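Local structure of ArsR family transcriptional regulator (Staphylococcus aureus, 6CDB) at the interface of chains A and B. The protein acts as a zinc- or cobalt-responsive transcriptional repressor of the ArsR family, a homodimer that probably binds DNA through winged helix-turn-helix domains. Sequence-based numbering; all coordinates share one arbitrary frame. Chains: chain A/B, ArsR family transcriptional regulator.

Contact 1: the interface of chains A and B. Residues chain A 26, 29-30, 33, 95; chain B 10, 13.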
loop_
_atom_site.group_PDB
_atom_site.type_symbol
_atom_site.label_atom_id
_atom_site.label_comp_id
_atom_site.label_asym_id
_atom_site.label_seq_id
_atom_site.Cartn_x
_atom_site.Cartn_y
_atom_site.Cartn_z
ATOM N N TYR A 26 7.489 -8.896 -3.416
ATOM C CA TYR A 26 8.575 -8.815 -2.433
ATOM C C TYR A 26 9.763 -8.021 -2.960
ATOM O O TYR A 26 10.318 -7.164 -2.258
ATOM C CB TYR A 26 9.019 -10.220 -2.036
ATOM C CG TYR A 26 10.192 -10.266 -1.078
ATOM C CD1 TYR A 26 10.059 -9.818 0.229
ATOM C CD2 TYR A 26 11.415 -10.791 -1.474
ATOM C CE1 TYR A 26 11.105 -9.865 1.114
ATOM C CE2 TYR A 26 12.487 -10.845 -0.589
ATOM C CZ TYR A 26 12.321 -10.378 0.704
ATOM O OH TYR A 26 13.359 -10.420 1.594
ATOM N N ILE A 29 8.992 -4.367 -3.270
ATOM C CA ILE A 29 9.079 -3.749 -1.951
ATOM C C ILE A 29 10.539 -3.524 -1.556
ATOM O O ILE A 29 10.881 -2.504 -0.946
ATOM C CB ILE A 29 8.324 -4.605 -0.920
ATOM C CG1 ILE A 29 6.807 -4.479 -1.145
ATOM C CG2 ILE A 29 8.698 -4.205 0.507
ATOM C CD1 ILE A 29 6.315 -3.017 -1.171
ATOM N N ARG A 30 11.426 -4.461 -1.907
ATOM C CA ARG A 30 12.836 -4.276 -1.564
ATOM C C ARG A 30 13.439 -3.106 -2.329
ATOM O O ARG A 30 14.211 -2.303 -1.770
ATOM C CB ARG A 30 13.621 -5.563 -1.836
ATOM C CG ARG A 30 13.381 -6.666 -0.816
ATOM C CD ARG A 30 14.641 -7.508 -0.671
ATOM N NE ARG A 30 14.910 -8.255 -1.889
ATOM C CZ ARG A 30 16.120 -8.594 -2.334
ATOM N NH1 ARG A 30 17.229 -8.247 -1.672
ATOM N NH2 ARG A 30 16.214 -9.280 -3.459
ATOM N N GLU A 33 11.984 0.110 -0.717
ATOM C CA GLU A 33 12.594 0.433 0.566
ATOM C C GLU A 33 14.008 0.985 0.370
ATOM O O GLU A 33 14.390 1.980 1.010
ATOM C CB GLU A 33 12.579 -0.805 1.463
ATOM C CG GLU A 33 12.875 -0.541 2.934
ATOM C CD GLU A 33 14.357 -0.568 3.247
ATOM O OE1 GLU A 33 15.099 -1.239 2.502
ATOM O OE2 GLU A 33 14.774 0.088 4.223
ATOM N N ILE A 95 5.791 0.084 6.614
ATOM C CA ILE A 95 6.913 -0.653 7.198
ATOM C C ILE A 95 6.869 -0.559 8.718
ATOM O O ILE A 95 6.995 -1.569 9.425
ATOM C CB ILE A 95 8.250 -0.131 6.637
ATOM C CG1 ILE A 95 8.371 -0.453 5.151
ATOM C CG2 ILE A 95 9.446 -0.713 7.401
ATOM C CD1 ILE A 95 9.597 0.147 4.490
ATOM N N THR B 10 14.367 -8.966 6.702
ATOM C CA THR B 10 13.629 -9.683 5.669
ATOM C C THR B 10 12.187 -9.947 6.086
ATOM O O THR B 10 11.257 -9.735 5.297
ATOM C CB THR B 10 14.352 -10.994 5.348
ATOM O OG1 THR B 10 15.601 -10.699 4.711
ATOM C CG2 THR B 10 13.506 -11.890 4.438
ATOM N N LEU B 13 9.887 -6.918 5.639
ATOM C CA LEU B 13 9.502 -6.627 4.261
ATOM C C LEU B 13 8.577 -7.699 3.702
ATOM O O LEU B 13 7.746 -7.408 2.840
ATOM C CB LEU B 13 10.746 -6.461 3.382
ATOM C CG LEU B 13 11.667 -5.273 3.731
ATOM C CD1 LEU B 13 12.662 -4.991 2.606
ATOM C CD2 LEU B 13 10.852 -4.012 4.073
#

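Contact 2: the interface of chains A and B. Residues chain A 23-26, 29; chain B 13-14, 16-17, 20.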
loop_
_atom_site.group_PDB
_atom_site.type_symbol
_atom_site.label_atom_id
_atom_site.label_comp_id
_atom_site.label_asym_id
_atom_site.label_seq_id
_atom_site.Cartn_x
_atom_site.Cartn_y
_atom_site.Cartn_z
ATOM N N LEU A 23 2.593 -2.971 -5.759
ATOM C CA LEU A 23 3.467 -3.088 -4.601
ATOM C C LEU A 23 3.343 -4.432 -3.900
ATOM O O LEU A 23 4.095 -4.683 -2.957
ATOM C CB LEU A 23 3.182 -1.960 -3.599
ATOM C CG LEU A 23 3.530 -0.534 -4.017
ATOM C CD1 LEU A 23 2.919 0.442 -3.036
ATOM C CD2 LEU A 23 5.056 -0.356 -4.076
ATOM N N GLY A 24 2.396 -5.285 -4.296
ATOM C CA GLY A 24 2.290 -6.592 -3.676
ATOM C C GLY A 24 3.320 -7.558 -4.249
ATOM O O GLY A 24 2.968 -8.604 -4.789
ATOM N N ASP A 25 4.597 -7.214 -4.136
ATOM C CA ASP A 25 5.677 -7.975 -4.766
ATOM C C ASP A 25 6.923 -7.789 -3.915
ATOM O O ASP A 25 7.361 -6.652 -3.722
ATOM C CB ASP A 25 5.908 -7.489 -6.204
ATOM C CG ASP A 25 7.032 -8.240 -6.919
ATOM O OD1 ASP A 25 6.752 -8.936 -7.913
ATOM O OD2 ASP A 25 8.196 -8.119 -6.509
ATOM N N TYR A 26 7.489 -8.896 -3.416
ATOM C CA TYR A 26 8.575 -8.815 -2.433
ATOM C C TYR A 26 9.763 -8.021 -2.960
ATOM O O TYR A 26 10.318 -7.164 -2.258
ATOM C CB TYR A 26 9.019 -10.220 -2.036
ATOM C CG TYR A 26 10.192 -10.266 -1.078
ATOM C CD1 TYR A 26 10.059 -9.818 0.229
ATOM C CD2 TYR A 26 11.415 -10.791 -1.474
ATOM C CE1 TYR A 26 11.105 -9.865 1.114
ATOM C CE2 TYR A 26 12.487 -10.845 -0.589
ATOM C CZ TYR A 26 12.321 -10.378 0.704
ATOM O OH TYR A 26 13.359 -10.420 1.594
ATOM N N ILE A 29 8.992 -4.367 -3.270
ATOM C CA ILE A 29 9.079 -3.749 -1.951
ATOM C C ILE A 29 10.539 -3.524 -1.556
ATOM O O ILE A 29 10.881 -2.504 -0.946
ATOM C CB ILE A 29 8.324 -4.605 -0.920
ATOM C CG1 ILE A 29 6.807 -4.479 -1.145
ATOM C CG2 ILE A 29 8.698 -4.205 0.507
ATOM C CD1 ILE A 29 6.315 -3.017 -1.171
ATOM N N LEU B 13 9.887 -6.918 5.639
ATOM C CA LEU B 13 9.502 -6.627 4.261
ATOM C C LEU B 13 8.577 -7.699 3.702
ATOM O O LEU B 13 7.746 -7.408 2.840
ATOM C CB LEU B 13 10.746 -6.461 3.382
ATOM C CG LEU B 13 11.667 -5.273 3.731
ATOM C CD1 LEU B 13 12.662 -4.991 2.606
ATOM C CD2 LEU B 13 10.852 -4.012 4.073
ATOM N N GLU B 14 8.689 -8.935 4.182
ATOM C CA GLU B 14 7.714 -9.938 3.784
ATOM C C GLU B 14 6.319 -9.587 4.296
ATOM O O GLU B 14 5.342 -9.659 3.537
ATOM C CB GLU B 14 8.151 -11.313 4.275
ATOM C CG GLU B 14 9.426 -11.813 3.597
ATOM C CD GLU B 14 9.136 -12.918 2.606
ATOM O OE1 GLU B 14 8.920 -14.067 3.056
ATOM O OE2 GLU B 14 9.102 -12.632 1.385
ATOM N N VAL B 16 5.226 -6.608 5.054
ATOM C CA VAL B 16 4.840 -5.458 4.230
ATOM C C VAL B 16 4.289 -5.928 2.885
ATOM O O VAL B 16 3.248 -5.447 2.400
ATOM C CB VAL B 16 6.045 -4.516 4.049
ATOM C CG1 VAL B 16 5.797 -3.556 2.903
ATOM C CG2 VAL B 16 6.322 -3.751 5.336
ATOM N N THR B 17 4.989 -6.876 2.262
ATOM C CA THR B 17 4.513 -7.478 1.024
ATOM C C THR B 17 3.118 -8.074 1.190
ATOM O O THR B 17 2.261 -7.908 0.315
ATOM C CB THR B 17 5.507 -8.542 0.549
ATOM O OG1 THR B 17 6.791 -7.940 0.358
ATOM C CG2 THR B 17 5.053 -9.169 -0.766
ATOM N N PHE B 20 0.469 -5.218 1.252
ATOM C CA PHE B 20 0.145 -4.661 -0.060
ATOM C C PHE B 20 -0.554 -5.685 -0.951
ATOM O O PHE B 20 -1.392 -5.317 -1.784
ATOM C CB PHE B 20 1.412 -4.144 -0.739
ATOM C CG PHE B 20 1.960 -2.884 -0.118
ATOM C CD1 PHE B 20 1.163 -1.766 0.022
ATOM C CD2 PHE B 20 3.262 -2.834 0.347
ATOM C CE1 PHE B 20 1.664 -0.592 0.606
ATOM C CE2 PHE B 20 3.776 -1.669 0.932
ATOM C CZ PHE B 20 2.961 -0.548 1.067
#

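Contact 1: the interface of chains A and B
Helix 10-23 of chain B, carrying B:Thr10 and B:Leu13, crosses helix 26-37 of chain A steeply, the lines from CA of B:Thr10 to CA of B:Thr17 and from CA of A:Tyr26 to CA of A:Glu33 lying about 74° apart and the CA atoms of B:Leu13 and A:Ile29 6.9 Å from each other. This is part of the two-fold dimer interface of an ArsR-family repressor; no polar bond joins the chains here, and the touching atoms are mostly carbon. B:Leu13 is the centre, with 84 Å² of its surface hidden. Its CG stands anti to the carbonyl carbon (chi1 -64°), which sends the forked tip up against helix 26-37. There the two methyls part. CD1 of B:Leu13 meets the aliphatic stem of A:Arg30 at about a right angle, 3.9 Å from CG of A:Arg30. CD2 of B:Leu13 turns toward A:Ile29 and A:Glu33, lying 4.2 Å from CG of A:Glu33, while CD1 of A:Ile95, from helix 85-99, stands more distantly behind it at 4.4 Å. A:Arg30 CG serves twice, since it also sits 4.1 Å above one face of the A:Tyr26 ring, toward the rim. That ring projects with CG anti to the backbone N (chi1 177°), carrying its phenol to the start of helix 10-23. The A:Tyr26 hydroxyl OH abuts the methyl CG2 of B:Thr10 at 3.2 Å; OG1 of the same threonine is 3.8 Å from OH, too far for a hydrogen bond.

Contact 2: the interface of chains A and B
A:Tyr26 meets B:Glu14 and B:Thr17, and A:Ile29 meets B:Val16 and B:Phe20, where the first turn of helix 26-37 rests on the middle and later turns of helix 10-23 of the partner. The patch belongs to the ArsR dimer core and hides 278 Å² in all. No hydrogen bond or salt bridge crosses it.

The apolar contacts gather around the ring of B:Phe20, which is approached by A:Leu23 and A:Ile29, among others. A:Leu23 comes over one face: its CB stands 3.8 Å above the plane, offset toward the rim near CG of B:Phe20, and its CD1 reaches along to the CE1 side. A:Ile29 comes in beyond the CD2-CE2 edge, on the same side of the ring plane as A:Leu23. Its CG1 is anti to the carbonyl carbon, and the bend at chi2 (-53°) brings CD1 of A:Ile29 to 3.4 Å from CD2 of B:Phe20. The other branch of A:Ile29 points elsewhere, and CG2 packs on CG1 of B:Val16 at 3.8 Å, the two side chains meeting at a slant.

Polar groups take part through van der Waals contact. The B:Glu14 chain bends at chi2 so that its carboxylate, turned 83° to the A:Tyr26 ring plane, dips OE2 over one face, above the CD1-CE1 rim, 3.2 Å from CD1. If the carboxylate is ionised, an oxygen over the ring face would be expected to be electrostatically unfavourable, so the contact may be a matter of shape.

The hydrogen bonding lies within chain B. The B:Thr17 hydroxyl OG1 donates to the carbonyl O of B:Leu13, one turn earlier, at 2.7 Å. The C=O...donor angle is 146°, with the donor tilted out of the carbonyl plane. Thus satisfied, OG1 lies against the backbone of A:Tyr26, 3.4 Å from its CA, while the methyl CG2 of B:Thr17 faces the A:Tyr26 backbone N at 3.6 Å.

Contact 1 and contact 2 are neighbouring portions of one interface, the centres of their C-alpha atoms about 6 Å apart. Both pair helix 26-37 of chain A with helix 10-23 of chain B, and both draw on A:Tyr26, A:Ile29 and B:Leu13. Contact 1 extends outward to the start of helix 10-23 and to helix 85-99, which carries A:His97, with A:His100 just past its end, both zinc ligands; contact 2 continues inward to the end of A helix 10-23. Two-fold symmetry repeats both. This places the metal-bearing helix beside the dimer core; the structure alone does not show whether the two are coupled.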